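Local atomic coordinates of transcription termination factor FttA (Pyrococcus horikoshii, PDB entry 3AF6), a protein that probably terminates transcription by cutting nascent RNA at the exit channel of RNA polymerase, as a two-zinc nuclease of the metallo-beta-lactamase superfamily. Residues E387-E392 against M601-K606; I614-G619 against T629-K634; G366-I371 against E377-K382; S203-Q208 against I362-D367. One frame throughout, in Å; residues are numbered along the deposited sequence.

Interaction 1: residues E387-E392 against M601-K606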
loop_
_atom_site.group_PDB
_atom_site.type_symbol
_atom_site.label_atom_id
_atom_site.label_comp_id
_atom_site.label_asym_id
_atom_site.label_seq_id
_atom_site.Cartn_x
_atom_site.Cartn_y
_atom_site.Cartn_z
ATOM N N GLU A 387 -22.764 3.171 7.909
ATOM C CA GLU A 387 -23.450 4.395 8.319
ATOM C C GLU A 387 -22.699 5.645 7.888
ATOM O O GLU A 387 -23.318 6.603 7.425
ATOM C CB GLU A 387 -23.647 4.444 9.832
ATOM C CG GLU A 387 -24.778 3.577 10.333
ATOM C CD GLU A 387 -24.495 2.101 10.172
ATOM O OE1 GLU A 387 -25.415 1.377 9.729
ATOM O OE2 GLU A 387 -23.366 1.664 10.497
ATOM N N THR A 388 -21.371 5.635 8.031
ATOM C CA THR A 388 -20.548 6.793 7.671
ATOM C C THR A 388 -19.453 6.511 6.622
ATOM O O THR A 388 -18.626 5.596 6.777
ATOM C CB THR A 388 -19.855 7.402 8.927
ATOM O OG1 THR A 388 -20.837 7.720 9.916
ATOM C CG2 THR A 388 -19.088 8.676 8.559
ATOM N N LEU A 389 -19.437 7.332 5.575
ATOM C CA LEU A 389 -18.449 7.193 4.517
ATOM C C LEU A 389 -17.521 8.403 4.418
ATOM O O LEU A 389 -17.974 9.524 4.201
ATOM C CB LEU A 389 -19.133 6.988 3.164
ATOM C CG LEU A 389 -18.138 6.856 2.001
ATOM C CD1 LEU A 389 -17.272 5.633 2.255
ATOM C CD2 LEU A 389 -18.864 6.728 0.660
ATOM N N VAL A 390 -16.223 8.172 4.580
ATOM C CA VAL A 390 -15.241 9.255 4.466
ATOM C C VAL A 390 -14.621 8.989 3.108
ATOM O O VAL A 390 -14.038 7.926 2.914
ATOM C CB VAL A 390 -14.129 9.158 5.554
ATOM C CG1 VAL A 390 -13.191 10.342 5.440
ATOM C CG2 VAL A 390 -14.749 9.093 6.942
ATOM N N MET A 391 -14.750 9.933 2.175
ATOM C CA MET A 391 -14.223 9.730 0.827
ATOM C C MET A 391 -13.297 10.837 0.333
ATOM O O MET A 391 -13.391 11.978 0.777
ATOM C CB MET A 391 -15.386 9.550 -0.164
ATOM C CG MET A 391 -16.210 10.815 -0.423
ATOM S SD MET A 391 -17.679 10.554 -1.474
ATOM C CE MET A 391 -16.953 9.847 -2.947
ATOM N N GLU A 392 -12.411 10.502 -0.605
ATOM C CA GLU A 392 -11.481 11.480 -1.150
ATOM C C GLU A 392 -12.185 12.455 -2.111
ATOM O O GLU A 392 -13.291 12.189 -2.572
ATOM C CB GLU A 392 -10.319 10.769 -1.849
ATOM C CG GLU A 392 -10.682 10.035 -3.118
ATOM C CD GLU A 392 -9.663 10.264 -4.234
ATOM O OE1 GLU A 392 -9.523 11.423 -4.671
ATOM O OE2 GLU A 392 -9.008 9.289 -4.674
ATOM N N MET A 601 -19.225 10.942 -7.848
ATOM C CA MET A 601 -20.663 11.027 -7.664
ATOM C C MET A 601 -21.265 9.651 -7.877
ATOM O O MET A 601 -22.107 9.196 -7.093
ATOM C CB MET A 601 -21.280 12.027 -8.641
ATOM C CG MET A 601 -20.937 13.497 -8.367
ATOM S SD MET A 601 -21.601 14.205 -6.807
ATOM C CE MET A 601 -23.309 14.528 -7.247
ATOM N N ASN A 602 -20.812 8.973 -8.923
ATOM C CA ASN A 602 -21.331 7.648 -9.236
ATOM C C ASN A 602 -21.027 6.635 -8.140
ATOM O O ASN A 602 -21.764 5.670 -7.962
ATOM C CB ASN A 602 -20.766 7.162 -10.573
ATOM C CG ASN A 602 -21.267 5.782 -10.946
ATOM O OD1 ASN A 602 -20.484 4.904 -11.303
ATOM N ND2 ASN A 602 -22.575 5.581 -10.866
ATOM N N TYR A 603 -19.944 6.845 -7.401
ATOM C CA TYR A 603 -19.603 5.924 -6.322
ATOM C C TYR A 603 -20.625 6.076 -5.205
ATOM O O TYR A 603 -20.971 5.107 -4.524
ATOM C CB TYR A 603 -18.205 6.211 -5.754
ATOM C CG TYR A 603 -17.786 5.209 -4.697
ATOM C CD1 TYR A 603 -17.356 3.927 -5.056
ATOM C CD2 TYR A 603 -17.931 5.498 -3.341
ATOM C CE1 TYR A 603 -17.088 2.951 -4.087
ATOM C CE2 TYR A 603 -17.673 4.538 -2.371
ATOM C CZ TYR A 603 -17.252 3.267 -2.751
ATOM O OH TYR A 603 -17.005 2.313 -1.793
ATOM N N VAL A 604 -21.102 7.302 -5.011
ATOM C CA VAL A 604 -22.076 7.561 -3.965
ATOM C C VAL A 604 -23.374 6.883 -4.365
ATOM O O VAL A 604 -23.983 6.163 -3.569
ATOM C CB VAL A 604 -22.310 9.078 -3.773
ATOM C CG1 VAL A 604 -23.291 9.315 -2.631
ATOM C CG2 VAL A 604 -20.983 9.773 -3.478
ATOM N N ALA A 605 -23.787 7.103 -5.607
ATOM C CA ALA A 605 -25.013 6.500 -6.134
ATOM C C ALA A 605 -25.029 4.976 -5.942
ATOM O O ALA A 605 -26.019 4.415 -5.469
ATOM C CB ALA A 605 -25.163 6.841 -7.613
ATOM N N LYS A 606 -23.926 4.321 -6.287
ATOM C CA LYS A 606 -23.826 2.869 -6.175
ATOM C C LYS A 606 -23.445 2.293 -4.808
ATOM O O LYS A 606 -23.789 1.151 -4.516
ATOM C CB LYS A 606 -22.815 2.329 -7.190
ATOM C CG LYS A 606 -23.046 2.737 -8.633
ATOM C CD LYS A 606 -23.935 1.742 -9.366
ATOM C CE LYS A 606 -23.845 1.931 -10.880
ATOM N NZ LYS A 606 -24.186 3.326 -11.303
#
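M391 and L389 of strand 388-392 pack against V604 and Y603 of helix 597-606. The two axes run nearly antiparallel, at 158°, and come within 10.8 Å. Along M391, CB points at the helix, and CG sits between the backbone N and the carbonyl carbon (chi1 70°). CB and CG bridge the gap without a close partner on the helix. From CG the chain runs extended to the sulfur. SD then lies 3.9 Å from CG2 of V604. A bend at the last torsion (chi3 -57°) keeps CE close to the same methyl, with M391 CE 4.1 Å from V604 CG2. CE also approaches the ring of Y603 obliquely, 4.5 Å from Y603 CD2. The M391 and V604 side chains meet at about a right angle.

L389 meets the next atom along the same side of the ring. Its CD2 comes to the edge of Y603, near the ring plane, with L389 CD2 3.9 Å from Y603 CE2. The phenol oxygen is used outside this contact, in a hydrogen bond to the backbone O of N380. I614 and I631 also touch both M391 and V604, so the strand and helix meet in a shared apolar layer. The strand probably belongs to the N-terminal part of the metallo-beta-lactamase domain and the helix to its C-terminal part. No hydrogen bond crosses between the two segments. Their direct contact therefore rests on buried apolar packing, while the one polar tip among the touching side chains is satisfied by the neighbouring loop.

Interaction 2: residues I614-G619 against T629-K634. With ZN (zinc ion), chain J.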
loop_
_atom_site.group_PDB
_atom_site.type_symbol
_atom_site.label_atom_id
_atom_site.label_comp_id
_atom_site.label_asym_id
_atom_site.label_seq_id
_atom_site.Cartn_x
_atom_site.Cartn_y
_atom_site.Cartn_z
ATOM N N ILE A 614 -21.900 11.438 4.707
ATOM C CA ILE A 614 -20.670 11.334 3.947
ATOM C C ILE A 614 -19.754 12.508 4.310
ATOM O O ILE A 614 -20.194 13.648 4.428
ATOM C CB ILE A 614 -20.963 11.320 2.432
ATOM C CG1 ILE A 614 -21.711 10.029 2.077
ATOM C CG2 ILE A 614 -19.666 11.444 1.637
ATOM C CD1 ILE A 614 -22.179 9.944 0.613
ATOM N N ILE A 615 -18.482 12.215 4.521
ATOM C CA ILE A 615 -17.518 13.247 4.869
ATOM C C ILE A 615 -16.468 13.288 3.765
ATOM O O ILE A 615 -15.737 12.320 3.549
ATOM C CB ILE A 615 -16.855 12.937 6.239
ATOM C CG1 ILE A 615 -17.937 12.861 7.324
ATOM C CG2 ILE A 615 -15.840 14.005 6.592
ATOM C CD1 ILE A 615 -17.436 12.351 8.660
ATOM N N THR A 616 -16.418 14.404 3.048
ATOM C CA THR A 616 -15.466 14.560 1.966
ATOM C C THR A 616 -14.147 15.150 2.456
ATOM O O THR A 616 -14.119 16.147 3.183
ATOM C CB THR A 616 -16.044 15.452 0.870
ATOM O OG1 THR A 616 -16.373 16.725 1.426
ATOM C CG2 THR A 616 -17.292 14.822 0.286
ATOM N N VAL A 617 -13.054 14.524 2.031
ATOM C CA VAL A 617 -11.718 14.947 2.415
ATOM C C VAL A 617 -10.750 14.767 1.257
ATOM O O VAL A 617 -11.158 14.472 0.135
ATOM C CB VAL A 617 -11.193 14.102 3.600
ATOM C CG1 VAL A 617 -12.120 14.244 4.797
ATOM C CG2 VAL A 617 -11.071 12.637 3.183
ATOM N N HIS A 618 -9.464 14.959 1.549
ATOM C CA HIS A 618 -8.390 14.784 0.569
ATOM C C HIS A 618 -8.673 15.466 -0.775
ATOM O O HIS A 618 -8.877 14.812 -1.790
ATOM C CB HIS A 618 -8.159 13.283 0.368
ATOM C CG HIS A 618 -6.917 12.948 -0.397
ATOM N ND1 HIS A 618 -6.758 13.251 -1.732
ATOM C CD2 HIS A 618 -5.789 12.300 -0.023
ATOM C CE1 HIS A 618 -5.588 12.803 -2.149
ATOM N NE2 HIS A 618 -4.981 12.221 -1.132
ATOM N N GLY A 619 -8.682 16.790 -0.760
ATOM C CA GLY A 619 -8.924 17.553 -1.967
ATOM C C GLY A 619 -8.702 19.018 -1.655
ATOM O O GLY A 619 -8.708 19.403 -0.498
ATOM N N THR A 629 -21.295 19.555 -1.033
ATOM C CA THR A 629 -22.500 20.303 -1.355
ATOM C C THR A 629 -23.251 19.592 -2.470
ATOM O O THR A 629 -24.472 19.428 -2.402
ATOM C CB THR A 629 -22.160 21.732 -1.830
ATOM O OG1 THR A 629 -21.654 22.497 -0.727
ATOM C CG2 THR A 629 -23.391 22.412 -2.408
ATOM N N SER A 630 -22.510 19.164 -3.490
ATOM C CA SER A 630 -23.092 18.470 -4.632
ATOM C C SER A 630 -23.785 17.164 -4.260
ATOM O O SER A 630 -24.890 16.897 -4.721
ATOM C CB SER A 630 -22.021 18.175 -5.666
ATOM O OG SER A 630 -21.281 19.336 -5.953
ATOM N N ILE A 631 -23.136 16.341 -3.442
ATOM C CA ILE A 631 -23.725 15.068 -3.033
ATOM C C ILE A 631 -25.058 15.299 -2.327
ATOM O O ILE A 631 -26.062 14.658 -2.638
ATOM C CB ILE A 631 -22.789 14.294 -2.076
ATOM C CG1 ILE A 631 -21.535 13.838 -2.827
ATOM C CG2 ILE A 631 -23.524 13.108 -1.474
ATOM C CD1 ILE A 631 -20.495 13.203 -1.948
ATOM N N HIS A 632 -25.060 16.225 -1.375
ATOM C CA HIS A 632 -26.265 16.533 -0.619
ATOM C C HIS A 632 -27.426 16.959 -1.513
ATOM O O HIS A 632 -28.554 16.488 -1.368
ATOM C CB HIS A 632 -26.001 17.658 0.375
ATOM C CG HIS A 632 -27.219 18.062 1.140
ATOM N ND1 HIS A 632 -27.784 17.263 2.113
ATOM C CD2 HIS A 632 -28.011 19.156 1.044
ATOM C CE1 HIS A 632 -28.870 17.849 2.581
ATOM N NE2 HIS A 632 -29.030 18.999 1.949
ATOM N N ARG A 633 -27.135 17.873 -2.425
ATOM C CA ARG A 633 -28.133 18.399 -3.329
ATOM C C ARG A 633 -28.710 17.337 -4.262
ATOM O O ARG A 633 -29.903 17.349 -4.551
ATOM C CB ARG A 633 -27.514 19.542 -4.130
ATOM C CG ARG A 633 -28.489 20.413 -4.887
ATOM C CD ARG A 633 -27.870 21.787 -5.085
ATOM N NE ARG A 633 -26.501 21.667 -5.580
ATOM C CZ ARG A 633 -25.547 22.570 -5.373
ATOM N NH1 ARG A 633 -25.815 23.669 -4.677
ATOM N NH2 ARG A 633 -24.324 22.366 -5.854
ATOM N N LYS A 634 -27.875 16.406 -4.716
ATOM C CA LYS A 634 -28.342 15.373 -5.632
ATOM C C LYS A 634 -28.858 14.103 -4.985
ATOM O O LYS A 634 -29.689 13.410 -5.570
ATOM C CB LYS A 634 -27.243 14.994 -6.623
ATOM C CG LYS A 634 -27.678 13.931 -7.621
ATOM C CD LYS A 634 -26.626 13.719 -8.671
ATOM C CE LYS A 634 -27.063 12.723 -9.716
ATOM N NZ LYS A 634 -25.982 12.581 -10.734
HETATM ZN ZN ZN J . -3.109 10.614 -1.545
#
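A single side chain, I631, makes the whole helix side of this contact, while the strand side offers I614 and T616 and then runs on to a zinc ligand. I631 and I614 meet methyl to methyl at two points. CD1 of I614 lies 4.0 Å from CG2 of I631, and CG2 of I614 lies 4.1 Å from CD1 of I631. The two side chains cross at about a right angle. Their matching first torsions (chi1 -67° in I614, -68° in I631) set CG2 anti to the backbone N in each, and this allows the reciprocal pairing of CG2 with CD1. T616, two residues along the strand, adds its methyl: T616 CG2 is 4.2 Å from I631 CD1. Its hydroxyl takes a different partner, a hydrogen bond to the backbone O of C624.

Strand 613-617, helix 621-635 and strand 638-640 form a beta-alpha-beta unit at one end of a seven-stranded sheet. The contact seats the helix on the first strand of that unit. V604 and M601 of helix 597-606 also touch I631.

H618 follows the strand, and H618 NE2 binds a zinc ion at 2.5 Å. D260, H261 and D367 bind the same ion.

Interaction 3: residues G366-I371 against E377-K382. With ZN (zinc ion), chain J.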
loop_
_atom_site.group_PDB
_atom_site.type_symbol
_atom_site.label_atom_id
_atom_site.label_comp_id
_atom_site.label_asym_id
_atom_site.label_seq_id
_atom_site.Cartn_x
_atom_site.Cartn_y
_atom_site.Cartn_z
ATOM N N GLY A 366 -9.655 6.436 1.304
ATOM C CA GLY A 366 -8.275 6.575 0.884
ATOM C C GLY A 366 -8.396 7.080 -0.547
ATOM O O GLY A 366 -9.337 7.805 -0.876
ATOM N N ASP A 367 -7.463 6.730 -1.417
ATOM C CA ASP A 367 -7.599 7.169 -2.794
ATOM C C ASP A 367 -8.218 5.991 -3.521
ATOM O O ASP A 367 -7.856 4.836 -3.258
ATOM C CB ASP A 367 -6.238 7.516 -3.387
ATOM C CG ASP A 367 -5.729 8.865 -2.926
ATOM O OD1 ASP A 367 -4.508 9.082 -2.989
ATOM O OD2 ASP A 367 -6.543 9.717 -2.513
ATOM N N PHE A 368 -9.165 6.271 -4.412
ATOM C CA PHE A 368 -9.815 5.201 -5.151
ATOM C C PHE A 368 -10.204 5.579 -6.562
ATOM O O PHE A 368 -10.324 6.748 -6.907
ATOM C CB PHE A 368 -11.055 4.687 -4.401
ATOM C CG PHE A 368 -12.255 5.602 -4.477
ATOM C CD1 PHE A 368 -12.349 6.728 -3.654
ATOM C CD2 PHE A 368 -13.316 5.309 -5.346
ATOM C CE1 PHE A 368 -13.471 7.541 -3.682
ATOM C CE2 PHE A 368 -14.453 6.123 -5.384
ATOM C CZ PHE A 368 -14.532 7.240 -4.548
ATOM N N LYS A 369 -10.396 4.556 -7.376
ATOM C CA LYS A 369 -10.776 4.729 -8.769
ATOM C C LYS A 369 -12.046 3.875 -8.926
ATOM O O LYS A 369 -12.111 2.759 -8.407
ATOM C CB LYS A 369 -9.623 4.234 -9.661
ATOM C CG LYS A 369 -9.763 4.524 -11.148
ATOM C CD LYS A 369 -9.711 6.007 -11.490
ATOM C CE LYS A 369 -10.102 6.210 -12.957
ATOM N NZ LYS A 369 -9.961 7.604 -13.440
ATOM N N PHE A 370 -13.064 4.387 -9.611
ATOM C CA PHE A 370 -14.293 3.598 -9.738
ATOM C C PHE A 370 -14.672 3.148 -11.156
ATOM O O PHE A 370 -15.846 3.108 -11.522
ATOM C CB PHE A 370 -15.461 4.340 -9.074
ATOM C CG PHE A 370 -16.601 3.441 -8.658
ATOM C CD1 PHE A 370 -16.348 2.203 -8.058
ATOM C CD2 PHE A 370 -17.930 3.842 -8.849
ATOM C CE1 PHE A 370 -17.397 1.377 -7.653
ATOM C CE2 PHE A 370 -18.985 3.027 -8.452
ATOM C CZ PHE A 370 -18.723 1.787 -7.849
ATOM N N ILE A 371 -13.651 2.839 -11.949
ATOM C CA ILE A 371 -13.811 2.313 -13.298
ATOM C C ILE A 371 -12.587 1.423 -13.460
ATOM O O ILE A 371 -11.634 1.538 -12.691
ATOM C CB ILE A 371 -13.806 3.403 -14.411
ATOM C CG1 ILE A 371 -12.459 4.132 -14.437
ATOM C CG2 ILE A 371 -14.998 4.335 -14.227
ATOM C CD1 ILE A 371 -12.364 5.220 -15.515
ATOM N N GLU A 377 -9.207 -3.307 -10.670
ATOM C CA GLU A 377 -10.656 -3.332 -10.796
ATOM C C GLU A 377 -11.245 -2.204 -9.947
ATOM O O GLU A 377 -10.704 -1.853 -8.893
ATOM C CB GLU A 377 -11.197 -4.683 -10.326
ATOM C CG GLU A 377 -10.944 -5.814 -11.308
ATOM C CD GLU A 377 -11.136 -7.183 -10.697
ATOM O OE1 GLU A 377 -12.113 -7.375 -9.942
ATOM O OE2 GLU A 377 -10.315 -8.074 -10.983
ATOM N N PRO A 378 -12.375 -1.635 -10.382
ATOM C CA PRO A 378 -12.978 -0.545 -9.614
ATOM C C PRO A 378 -13.128 -0.893 -8.144
ATOM O O PRO A 378 -13.295 -2.059 -7.793
ATOM C CB PRO A 378 -14.316 -0.320 -10.320
ATOM C CG PRO A 378 -14.636 -1.670 -10.890
ATOM C CD PRO A 378 -13.305 -2.139 -11.410
ATOM N N ALA A 379 -13.056 0.135 -7.297
ATOM C CA ALA A 379 -13.171 -0.015 -5.854
ATOM C C ALA A 379 -14.439 -0.736 -5.398
ATOM O O ALA A 379 -15.495 -0.638 -6.019
ATOM C CB ALA A 379 -13.103 1.335 -5.205
ATOM N N ASN A 380 -14.312 -1.471 -4.302
ATOM C CA ASN A 380 -15.431 -2.183 -3.729
ATOM C C ASN A 380 -16.471 -1.144 -3.321
ATOM O O ASN A 380 -16.133 -0.116 -2.739
ATOM C CB ASN A 380 -14.972 -2.971 -2.510
ATOM C CG ASN A 380 -16.120 -3.618 -1.786
ATOM O OD1 ASN A 380 -16.239 -3.503 -0.566
ATOM N ND2 ASN A 380 -16.982 -4.304 -2.530
ATOM N N ALA A 381 -17.735 -1.407 -3.633
ATOM C CA ALA A 381 -18.801 -0.472 -3.305
ATOM C C ALA A 381 -19.868 -1.149 -2.465
ATOM O O ALA A 381 -20.953 -0.602 -2.254
ATOM C CB ALA A 381 -19.413 0.081 -4.578
ATOM N N LYS A 382 -19.557 -2.345 -1.981
ATOM C CA LYS A 382 -20.509 -3.088 -1.178
ATOM C C LYS A 382 -19.913 -3.479 0.168
ATOM O O LYS A 382 -18.825 -4.040 0.236
ATOM C CB LYS A 382 -20.981 -4.339 -1.935
ATOM C CG LYS A 382 -21.962 -5.175 -1.126
ATOM C CD LYS A 382 -22.591 -6.321 -1.912
ATOM C CE LYS A 382 -23.650 -7.031 -1.057
ATOM N NZ LYS A 382 -24.461 -8.007 -1.834
HETATM ZN ZN ZN J . -3.109 10.614 -1.545
#
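In the loop between strands 360-364 and 388-392 of the metallo-beta-lactamase domain, F368, K369 and F370 meet P378, A379 and A381 just past the zinc ligand D367. One hydrogen bond ties the two arms of the loop. A379 N donates to K369 O at 3.0 Å, and the N-H...O angle is 164°.

Apolar groups close in around this bond. The methyl of A379 comes obliquely to the ring of F368, with A379 CB 4.0 Å from F368 CD2. The F370 side chain starts away from the other arm, but with CG roughly anti to the backbone N (chi1 -157°) its ring swings back to A379 and A381. The ring presents its edge to the carbonyl of A379, and F370 CZ is 3.8 Å from A381 CB. P378 lies across the backbone of the first arm, with P378 CB 3.6 Å from F370 C.

Y603 stacks edge-to-face with F370, while the amine of K369 forms a salt bridge with E599. The loop is thus joined to the helix 597-606. D367, near the start of this loop, is the aspartate shared by the two zinc ions, as in the dinuclear site of metallo-beta-lactamase nucleases.

Interaction 4: residues S203-Q208 against I362-D367. With ZN (zinc ion), chain J.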
loop_
_atom_site.group_PDB
_atom_site.type_symbol
_atom_site.label_atom_id
_atom_site.label_comp_id
_atom_site.label_asym_id
_atom_site.label_seq_id
_atom_site.Cartn_x
_atom_site.Cartn_y
_atom_site.Cartn_z
ATOM N N SER A 203 -2.372 12.863 4.863
ATOM C CA SER A 203 -3.608 12.231 5.330
ATOM C C SER A 203 -3.358 11.591 6.677
ATOM O O SER A 203 -2.361 10.885 6.861
ATOM C CB SER A 203 -4.080 11.138 4.347
ATOM O OG SER A 203 -4.858 11.664 3.290
ATOM N N ALA A 204 -4.270 11.814 7.611
ATOM C CA ALA A 204 -4.131 11.267 8.950
ATOM C C ALA A 204 -5.457 11.492 9.658
ATOM O O ALA A 204 -5.850 12.630 9.921
ATOM C CB ALA A 204 -3.002 11.984 9.691
ATOM N N LEU A 205 -6.143 10.400 9.972
ATOM C CA LEU A 205 -7.450 10.475 10.602
ATOM C C LEU A 205 -7.475 9.628 11.867
ATOM O O LEU A 205 -7.191 8.423 11.840
ATOM C CB LEU A 205 -8.504 10.015 9.594
ATOM C CG LEU A 205 -9.995 10.032 9.896
ATOM C CD1 LEU A 205 -10.744 10.074 8.580
ATOM C CD2 LEU A 205 -10.396 8.798 10.689
ATOM N N LEU A 206 -7.802 10.279 12.978
ATOM C CA LEU A 206 -7.841 9.622 14.268
ATOM C C LEU A 206 -9.256 9.232 14.620
ATOM O O LEU A 206 -10.140 10.087 14.667
ATOM C CB LEU A 206 -7.286 10.558 15.344
ATOM C CG LEU A 206 -7.252 10.023 16.777
ATOM C CD1 LEU A 206 -6.310 8.813 16.873
ATOM C CD2 LEU A 206 -6.772 11.135 17.698
ATOM N N VAL A 207 -9.471 7.940 14.861
ATOM C CA VAL A 207 -10.799 7.449 15.232
ATOM C C VAL A 207 -10.804 7.206 16.728
ATOM O O VAL A 207 -9.910 6.541 17.244
ATOM C CB VAL A 207 -11.164 6.119 14.510
ATOM C CG1 VAL A 207 -12.529 5.653 14.961
ATOM C CG2 VAL A 207 -11.148 6.318 13.002
ATOM N N GLN A 208 -11.807 7.744 17.418
ATOM C CA GLN A 208 -11.904 7.596 18.868
ATOM C C GLN A 208 -13.208 6.998 19.369
ATOM O O GLN A 208 -14.281 7.210 18.781
ATOM C CB GLN A 208 -11.792 8.954 19.574
ATOM C CG GLN A 208 -10.723 9.899 19.092
ATOM C CD GLN A 208 -10.917 11.286 19.672
ATOM O OE1 GLN A 208 -11.065 11.451 20.876
ATOM N NE2 GLN A 208 -10.919 12.292 18.811
ATOM N N ILE A 362 -17.904 2.696 9.798
ATOM C CA ILE A 362 -17.247 3.724 9.010
ATOM C C ILE A 362 -16.475 3.073 7.875
ATOM O O ILE A 362 -15.919 1.987 8.034
ATOM C CB ILE A 362 -16.227 4.525 9.866
ATOM C CG1 ILE A 362 -16.903 5.075 11.126
ATOM C CG2 ILE A 362 -15.650 5.677 9.055
ATOM C CD1 ILE A 362 -15.920 5.643 12.150
ATOM N N ALA A 363 -16.458 3.735 6.726
ATOM C CA ALA A 363 -15.698 3.257 5.581
ATOM C C ALA A 363 -14.869 4.448 5.122
ATOM O O ALA A 363 -15.418 5.500 4.761
ATOM C CB ALA A 363 -16.622 2.794 4.463
ATOM N N ILE A 364 -13.550 4.292 5.178
ATOM C CA ILE A 364 -12.632 5.339 4.778
ATOM C C ILE A 364 -12.046 4.897 3.448
ATOM O O ILE A 364 -11.385 3.861 3.319
ATOM C CB ILE A 364 -11.520 5.528 5.837
ATOM C CG1 ILE A 364 -12.158 5.737 7.209
ATOM C CG2 ILE A 364 -10.642 6.722 5.484
ATOM C CD1 ILE A 364 -11.288 5.282 8.359
ATOM N N THR A 365 -12.301 5.720 2.455
ATOM C CA THR A 365 -11.901 5.467 1.098
ATOM C C THR A 365 -10.427 5.546 0.688
ATOM O O THR A 365 -9.985 4.786 -0.180
ATOM C CB THR A 365 -12.724 6.379 0.219
ATOM O OG1 THR A 365 -13.470 5.585 -0.697
ATOM C CG2 THR A 365 -11.868 7.347 -0.507
ATOM N N GLY A 366 -9.655 6.436 1.304
ATOM C CA GLY A 366 -8.275 6.575 0.884
ATOM C C GLY A 366 -8.396 7.080 -0.547
ATOM O O GLY A 366 -9.337 7.805 -0.876
ATOM N N ASP A 367 -7.463 6.730 -1.417
ATOM C CA ASP A 367 -7.599 7.169 -2.794
ATOM C C ASP A 367 -8.218 5.991 -3.521
ATOM O O ASP A 367 -7.856 4.836 -3.258
ATOM C CB ASP A 367 -6.238 7.516 -3.387
ATOM C CG ASP A 367 -5.729 8.865 -2.926
ATOM O OD1 ASP A 367 -4.508 9.082 -2.989
ATOM O OD2 ASP A 367 -6.543 9.717 -2.513
HETATM ZN ZN ZN J . -3.109 10.614 -1.545
#
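No ring or amide face enters the contact of L205 and V207 with I362 and I364, where only saturated chains touch. The flat group of note in the two segments is the carboxylate of D367, which lies beyond the packing. It binds one zinc ion through OD1: D367 OD1 is 2.5 Å from this metal, while D367 OD2 is 3.7 Å from it. The ion lies off the plane of the carboxylate. D367 also binds the second zinc ion, and so bridges the two metal sites. The side chains of H256 and H594 touch this group.

The packing itself is two pairs of branched side chains. CD2 of L205 meets CD1 of I364 at 4.3 Å. CD1 of I362 meets CG1 of V207 at 4.4 Å. In V207 that methyl is anti to the backbone N (chi1 179°). All four side chains leave their strands toward the opposing segment. The pairing runs in opposite chain directions, L205 to I364 and V207 to I362. The strands belong to facing sheets, with L205 CA 9.3 Å from I364 CA, and no hydrogen bond joins them. V390 of strand 388-392 fits against both L205 and I362, while V216 touches I364. Two seven-stranded mixed sheets face each other here through their apolar sides, as in the alpha-beta/beta-alpha sandwich of the metallo-beta-lactamase fold.

In the fold
Interactions 1, 2 and 4 are buried and purely apolar; interaction 3 is partly buried and includes a hydrogen bond. Interaction 4 packs one seven-stranded sheet on the other. Interactions 1 and 2 pack helices 597-606 and 621-635 on the second sheet. Its strands 360-364, 388-392 and 613-617 lie side by side, so backbone hydrogen bonds such as V390 N to A363 O and I615 N to L389 O join interaction 1 to interactions 4 and 2. Interactions 3 and 4 share G366 and D367. E392 OE2, at the end of interaction 1, accepts a hydrogen bond from F368 N. H618 of interaction 2 and D367 bind the same zinc ion.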